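Local coordinates for protein periplasmic beta-glucosidase (Pseudomonas aeruginosa, PDB 6R5T) that probably hydrolyses terminal, non-reducing beta-D-glucosyl residues in the periplasm, releasing beta-D-glucose, as a glycoside hydrolase of family 3, at residues 76-81 / 399-404; 84-89 / 111-116. The protein carries 1 engineered substitution. All coordinates share one frame; numbering follows the deposited sequence.

Contact 1 of 2, residues 76-81 / 399-404; sequences HAYDVA and SAAGVP. With BGC (beta-D-glucopyranose), chain C.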
loop_
_atom_site.group_PDB
_atom_site.type_symbol
_atom_site.label_atom_id
_atom_site.label_comp_id
_atom_site.label_asym_id
_atom_site.label_seq_id
_atom_site.Cartn_x
_atom_site.Cartn_y
_atom_site.Cartn_z
ATOM N N HIS A 76 4.738 -11.290 -36.812
ATOM C CA HIS A 76 4.890 -9.838 -36.549
ATOM C C HIS A 76 3.890 -9.419 -35.486
ATOM O O HIS A 76 2.684 -9.699 -35.657
ATOM C CB HIS A 76 4.700 -9.011 -37.836
ATOM C CG HIS A 76 5.874 -9.094 -38.740
ATOM N ND1 HIS A 76 6.057 -10.194 -39.573
ATOM C CD2 HIS A 76 6.938 -8.263 -38.932
ATOM C CE1 HIS A 76 7.213 -10.007 -40.207
ATOM N NE2 HIS A 76 7.749 -8.848 -39.863
ATOM N N ALA A 77 4.396 -8.774 -34.446
ATOM C CA ALA A 77 3.561 -8.352 -33.309
ATOM C C ALA A 77 3.600 -6.844 -33.131
ATOM O O ALA A 77 4.548 -6.168 -33.547
ATOM C CB ALA A 77 3.999 -9.103 -32.069
ATOM N N TYR A 78 2.589 -6.369 -32.403
ATOM C CA TYR A 78 2.487 -4.949 -31.998
ATOM C C TYR A 78 1.602 -4.824 -30.768
ATOM O O TYR A 78 0.929 -5.747 -30.387
ATOM C CB TYR A 78 1.954 -4.161 -33.168
ATOM C CG TYR A 78 2.074 -2.660 -33.131
ATOM C CD1 TYR A 78 3.229 -2.026 -32.712
ATOM C CD2 TYR A 78 1.018 -1.887 -33.571
ATOM C CE1 TYR A 78 3.346 -0.646 -32.722
ATOM C CE2 TYR A 78 1.127 -0.501 -33.612
ATOM C CZ TYR A 78 2.298 0.106 -33.191
ATOM O OH TYR A 78 2.437 1.466 -33.251
ATOM N N ASP A 79 1.670 -3.662 -30.151
ATOM C CA ASP A 79 0.909 -3.259 -28.933
ATOM C C ASP A 79 -0.399 -2.621 -29.424
ATOM O O ASP A 79 -0.550 -1.418 -29.387
ATOM C CB ASP A 79 1.784 -2.350 -28.081
ATOM C CG ASP A 79 2.859 -3.097 -27.304
ATOM O OD1 ASP A 79 2.470 -3.998 -26.509
ATOM O OD2 ASP A 79 4.067 -2.771 -27.441
ATOM N N VAL A 80 -1.312 -3.448 -29.884
ATOM C CA VAL A 80 -2.664 -3.047 -30.290
ATOM C C VAL A 80 -3.529 -3.208 -29.046
ATOM O O VAL A 80 -4.025 -4.266 -28.776
ATOM C CB VAL A 80 -3.148 -3.836 -31.506
ATOM C CG1 VAL A 80 -4.504 -3.389 -31.890
ATOM C CG2 VAL A 80 -2.220 -3.666 -32.686
ATOM N N ALA A 81 -3.525 -2.177 -28.225
ATOM C CA ALA A 81 -4.103 -2.217 -26.860
ATOM C C ALA A 81 -5.583 -1.824 -26.879
ATOM O O ALA A 81 -6.373 -2.484 -26.216
ATOM C CB ALA A 81 -3.292 -1.285 -26.000
ATOM N N SER A 399 -1.362 4.158 -27.930
ATOM C CA SER A 399 -2.260 4.503 -29.060
ATOM C C SER A 399 -1.775 3.855 -30.356
ATOM O O SER A 399 -2.364 4.157 -31.399
ATOM C CB SER A 399 -2.381 5.989 -29.190
ATOM O OG SER A 399 -1.136 6.587 -29.447
ATOM N N ALA A 400 -0.820 2.924 -30.299
ATOM C CA ALA A 400 -0.498 2.055 -31.454
ATOM C C ALA A 400 -0.213 2.934 -32.690
ATOM O O ALA A 400 0.583 3.851 -32.572
ATOM C CB ALA A 400 -1.636 1.057 -31.661
ATOM N N ALA A 401 -0.847 2.643 -33.815
ATOM C CA ALA A 401 -0.608 3.375 -35.081
ATOM C C ALA A 401 -1.595 4.525 -35.250
ATOM O O ALA A 401 -1.694 5.081 -36.364
ATOM C CB ALA A 401 -0.667 2.430 -36.234
ATOM N N GLY A 402 -2.303 4.907 -34.188
ATOM C CA GLY A 402 -3.197 6.073 -34.270
ATOM C C GLY A 402 -2.443 7.322 -34.659
ATOM O O GLY A 402 -1.339 7.607 -34.127
ATOM N N VAL A 403 -3.095 8.114 -35.494
ATOM C CA VAL A 403 -2.529 9.371 -36.012
ATOM C C VAL A 403 -3.229 10.514 -35.293
ATOM O O VAL A 403 -4.430 10.722 -35.537
ATOM C CB VAL A 403 -2.782 9.438 -37.528
ATOM C CG1 VAL A 403 -2.212 10.708 -38.094
ATOM C CG2 VAL A 403 -2.214 8.232 -38.243
ATOM N N PRO A 404 -2.528 11.302 -34.469
ATOM C CA PRO A 404 -3.202 12.412 -33.789
ATOM C C PRO A 404 -3.950 13.337 -34.754
ATOM O O PRO A 404 -5.043 13.761 -34.457
ATOM C CB PRO A 404 -2.056 13.117 -33.063
ATOM C CG PRO A 404 -1.090 12.004 -32.759
ATOM C CD PRO A 404 -1.144 11.128 -34.000
HETATM C C2 BGC C . 4.368 -4.108 -24.060
HETATM C C3 BGC C . 5.844 -4.193 -24.498
HETATM C C4 BGC C . 6.552 -2.976 -23.842
HETATM C C5 BGC C . 6.408 -3.154 -22.319
HETATM C C6 BGC C . 7.002 -2.005 -21.534
HETATM C C1 BGC C . 4.297 -4.122 -22.529
HETATM O O1 BGC C . 2.948 -3.922 -22.244
HETATM O O2 BGC C . 3.550 -5.164 -24.549
HETATM O O3 BGC C . 5.911 -4.059 -25.932
HETATM O O4 BGC C . 7.938 -3.025 -24.216
HETATM O O5 BGC C . 5.056 -3.043 -21.988
HETATM O O6 BGC C . 6.864 -2.254 -20.130
HETATM O O HOH W 1 0.488 1.032 -28.469
#
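The end of strand 75-78, in the parallel TIM-type barrel of the family 3 N-terminal domain, and the loop just after it face a type II' beta turn, Ser-399 to Gly-402, with Val-80 and Ala-400 nearest at 5.7 Å between CA atoms. The turn belongs to the family 3 C-terminal domain, so the contact joins two domains beside the sugar pocket. The turn closes on the bond from Gly-402 N to Ser-399 O, and Ala-400 holds its second position with the positive phi (54°) that a II' turn requires. Tyr-78 carries the apolar part. Its CG is anti to the backbone N (chi1 -165°), which sends the ring out toward the turn; CE2 meets Ala-400 CB at 3.7 Å, and Ala-401 N lies at the ring edge, near its plane. The phenol OH ends against the peptide after Ala-400, 3.1 Å from Ala-400 C. On the pocket side a water bridges the two backbones, donating to Asp-79 O and accepting from Ala-400 N at 2.9 Å. The methyl of Ala-400 also packs on Asp-79 O, at 3.5 Å from CB. The Asp-79 carboxylate turns away from the turn, its CG anti to the carbonyl carbon, and reaches the glucose with both oxygens. Lys-176, Arg-137, His-177 and Glu-486 also bind this sugar, and Lys-176 makes a long, weak ion pair with Asp-79. The two oxygens take adjacent hydroxyls: BGC O3 donates to Asp-79 OD2 at 2.7 Å, and BGC O2 to Asp-79 OD1 at only 2.5 Å.

Contact 2 of 2, residues 84-89 / 111-116; sequences HRTIFP and ALEASA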
loop_
_atom_site.group_PDB
_atom_site.type_symbol
_atom_site.label_atom_id
_atom_site.label_comp_id
_atom_site.label_asym_id
_atom_site.label_seq_id
_atom_site.Cartn_x
_atom_site.Cartn_y
_atom_site.Cartn_z
ATOM N N HIS A 84 -5.846 -0.040 -33.429
ATOM C CA HIS A 84 -4.646 -0.040 -34.269
ATOM C C HIS A 84 -4.439 1.303 -34.944
ATOM O O HIS A 84 -3.562 2.027 -34.557
ATOM C CB HIS A 84 -4.703 -1.241 -35.229
ATOM C CG HIS A 84 -3.509 -1.268 -36.095
ATOM N ND1 HIS A 84 -2.262 -1.305 -35.562
ATOM C CD2 HIS A 84 -3.366 -1.203 -37.441
ATOM C CE1 HIS A 84 -1.364 -1.296 -36.536
ATOM N NE2 HIS A 84 -2.005 -1.228 -37.704
ATOM N N ARG A 85 -5.302 1.651 -35.893
ATOM C CA ARG A 85 -5.300 2.990 -36.535
ATOM C C ARG A 85 -6.524 3.779 -36.090
ATOM O O ARG A 85 -6.341 4.961 -35.785
ATOM C CB ARG A 85 -5.247 2.861 -38.068
ATOM C CG ARG A 85 -3.874 2.521 -38.606
ATOM C CD ARG A 85 -3.808 2.293 -40.132
ATOM N NE ARG A 85 -4.301 0.970 -40.467
ATOM C CZ ARG A 85 -5.525 0.650 -40.835
ATOM N NH1 ARG A 85 -6.451 1.583 -41.007
ATOM N NH2 ARG A 85 -5.870 -0.618 -40.990
ATOM N N THR A 86 -7.685 3.142 -36.015
ATOM C CA THR A 86 -8.871 3.762 -35.402
ATOM C C THR A 86 -8.754 3.485 -33.896
ATOM O O THR A 86 -8.847 2.327 -33.489
ATOM C CB THR A 86 -10.188 3.237 -35.937
ATOM O OG1 THR A 86 -10.203 3.329 -37.358
ATOM C CG2 THR A 86 -11.327 4.002 -35.355
ATOM N N ILE A 87 -8.500 4.532 -33.130
ATOM C CA ILE A 87 -8.269 4.348 -31.675
ATOM C C ILE A 87 -9.591 4.476 -30.929
ATOM O O ILE A 87 -10.300 5.469 -31.028
ATOM C CB ILE A 87 -7.188 5.311 -31.197
ATOM C CG1 ILE A 87 -5.918 5.205 -32.056
ATOM C CG2 ILE A 87 -6.920 5.056 -29.727
ATOM C CD1 ILE A 87 -5.436 3.768 -32.312
ATOM N N PHE A 88 -9.895 3.456 -30.151
ATOM C CA PHE A 88 -11.027 3.410 -29.244
ATOM C C PHE A 88 -10.606 4.056 -27.938
ATOM O O PHE A 88 -9.454 4.367 -27.696
ATOM C CB PHE A 88 -11.479 1.959 -29.078
ATOM C CG PHE A 88 -12.019 1.364 -30.356
ATOM C CD1 PHE A 88 -13.346 1.522 -30.717
ATOM C CD2 PHE A 88 -11.184 0.683 -31.218
ATOM C CE1 PHE A 88 -13.820 1.042 -31.932
ATOM C CE2 PHE A 88 -11.648 0.195 -32.433
ATOM C CZ PHE A 88 -12.972 0.375 -32.785
ATOM N N PRO A 89 -11.560 4.242 -27.018
ATOM C CA PRO A 89 -11.154 4.656 -25.669
ATOM C C PRO A 89 -10.117 3.704 -25.091
ATOM O O PRO A 89 -10.089 2.530 -25.426
ATOM C CB PRO A 89 -12.444 4.549 -24.842
ATOM C CG PRO A 89 -13.536 4.763 -25.885
ATOM C CD PRO A 89 -12.996 4.105 -27.136
ATOM N N ALA A 111 -8.342 -5.910 -34.458
ATOM C CA ALA A 111 -7.732 -7.107 -35.089
ATOM C C ALA A 111 -7.867 -6.996 -36.610
ATOM O O ALA A 111 -6.893 -7.283 -37.321
ATOM C CB ALA A 111 -8.402 -8.345 -34.594
ATOM N N LEU A 112 -9.027 -6.594 -37.070
ATOM C CA LEU A 112 -9.301 -6.383 -38.530
ATOM C C LEU A 112 -8.271 -5.399 -39.065
ATOM O O LEU A 112 -7.590 -5.664 -40.088
ATOM C CB LEU A 112 -10.725 -5.825 -38.688
ATOM C CG LEU A 112 -11.212 -5.602 -40.117
ATOM C CD1 LEU A 112 -12.747 -5.526 -40.144
ATOM C CD2 LEU A 112 -10.611 -4.334 -40.690
ATOM N N GLU A 113 -8.098 -4.246 -38.408
ATOM C CA GLU A 113 -7.169 -3.216 -38.896
ATOM C C GLU A 113 -5.697 -3.650 -38.782
ATOM O O GLU A 113 -4.896 -3.342 -39.660
ATOM C CB GLU A 113 -7.360 -1.889 -38.174
ATOM C CG GLU A 113 -8.687 -1.209 -38.472
ATOM C CD GLU A 113 -8.757 0.158 -37.873
ATOM O OE1 GLU A 113 -7.857 0.504 -37.002
ATOM O OE2 GLU A 113 -9.678 0.917 -38.256
ATOM N N ALA A 114 -5.315 -4.363 -37.718
ATOM C CA ALA A 114 -3.909 -4.741 -37.524
ATOM C C ALA A 114 -3.524 -5.832 -38.551
ATOM O O ALA A 114 -2.469 -5.699 -39.192
ATOM C CB ALA A 114 -3.703 -5.182 -36.086
ATOM N N SER A 115 -4.395 -6.820 -38.707
ATOM C CA SER A 115 -4.184 -7.934 -39.680
ATOM C C SER A 115 -4.244 -7.342 -41.100
ATOM O O SER A 115 -3.451 -7.797 -41.973
ATOM C CB SER A 115 -5.170 -9.049 -39.446
ATOM O OG SER A 115 -6.531 -8.621 -39.665
ATOM N N ALA A 116 -5.037 -6.292 -41.319
ATOM C CA ALA A 116 -5.106 -5.617 -42.647
ATOM C C ALA A 116 -3.765 -4.995 -42.988
ATOM O O ALA A 116 -3.459 -4.827 -44.196
ATOM C CB ALA A 116 -6.200 -4.556 -42.688
HETATM O O HOH W 2 -8.552 -0.144 -34.521
#
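Hydrogen bonds to one carboxylate dominate this buried contact between the irregular loop 84-89, which follows barrel strand 75-78, and the C-terminal part of helix 100-116. Glu-113, extended beyond CG, pushes its carboxylate into the bend of the loop. Two successive backbone N-H groups converge on Glu-113 OE1: Thr-86 N, at 2.8 Å and almost straight (178°), uses the syn lone pair, while Arg-85 N arrives nearly along the C-O axis. A water also donates to OE1 and ties it to His-84 N and Thr-86 O. The other oxygen, Glu-113 OE2, accepts from Thr-86 OG1 at 2.6 Å, again on its syn lone pair; outside the segments His-351 bonds both OE2, through ND1, and Thr-86 OG1, through its backbone N. Charge adds to this. The Arg-85 chain bends at chi3 (-79°), bringing one guanidinium face, off-centre, over Glu-113 OE1 with the planes 28° apart, so the charges face each other without a guanidinium N-H pointing at the carboxylate. Arg-85 NH2 turns instead to the backbone, donating to Glu-113 O at 3.2 Å from above the carbonyl plane, and NE forms a salt bridge with Asp-117. The aromatic part is a CH-pi contact: Ala-114 CA sits over one face of the His-84 ring, 3.9 Å from its centroid. Asp-117 OD2 also bonds His-84 NE2 and so helps to set the ring. With this many donors and a stacked guanidinium, the buried Glu-113 side chain is probably ionised, its charge balanced in part by Arg-85, while its two oxygens tie the loop to the helix.

The two contacts are neighbours, their centres about 8 Å apart, and contact 2 is nested in the chain loop closed by contact 1. Segment 399-404 touches both: Ala-400 CB and Ala-401 CB pack on His-84 O, the latter at 3.4 Å, while Ser-399 O lies 3.2 Å from Ile-87 CD1. Val-80 joins them from the other segment of contact 1 by resting on Ala-114 of the helix. Contact 1 reaches the pocket directly through Asp-79, which also touches the galactose of the bound sugar. Contact 2 lies farther from the sugar, the side chain of His-84 being about 13 Å from the bound BGC (beta-D-glucopyranose).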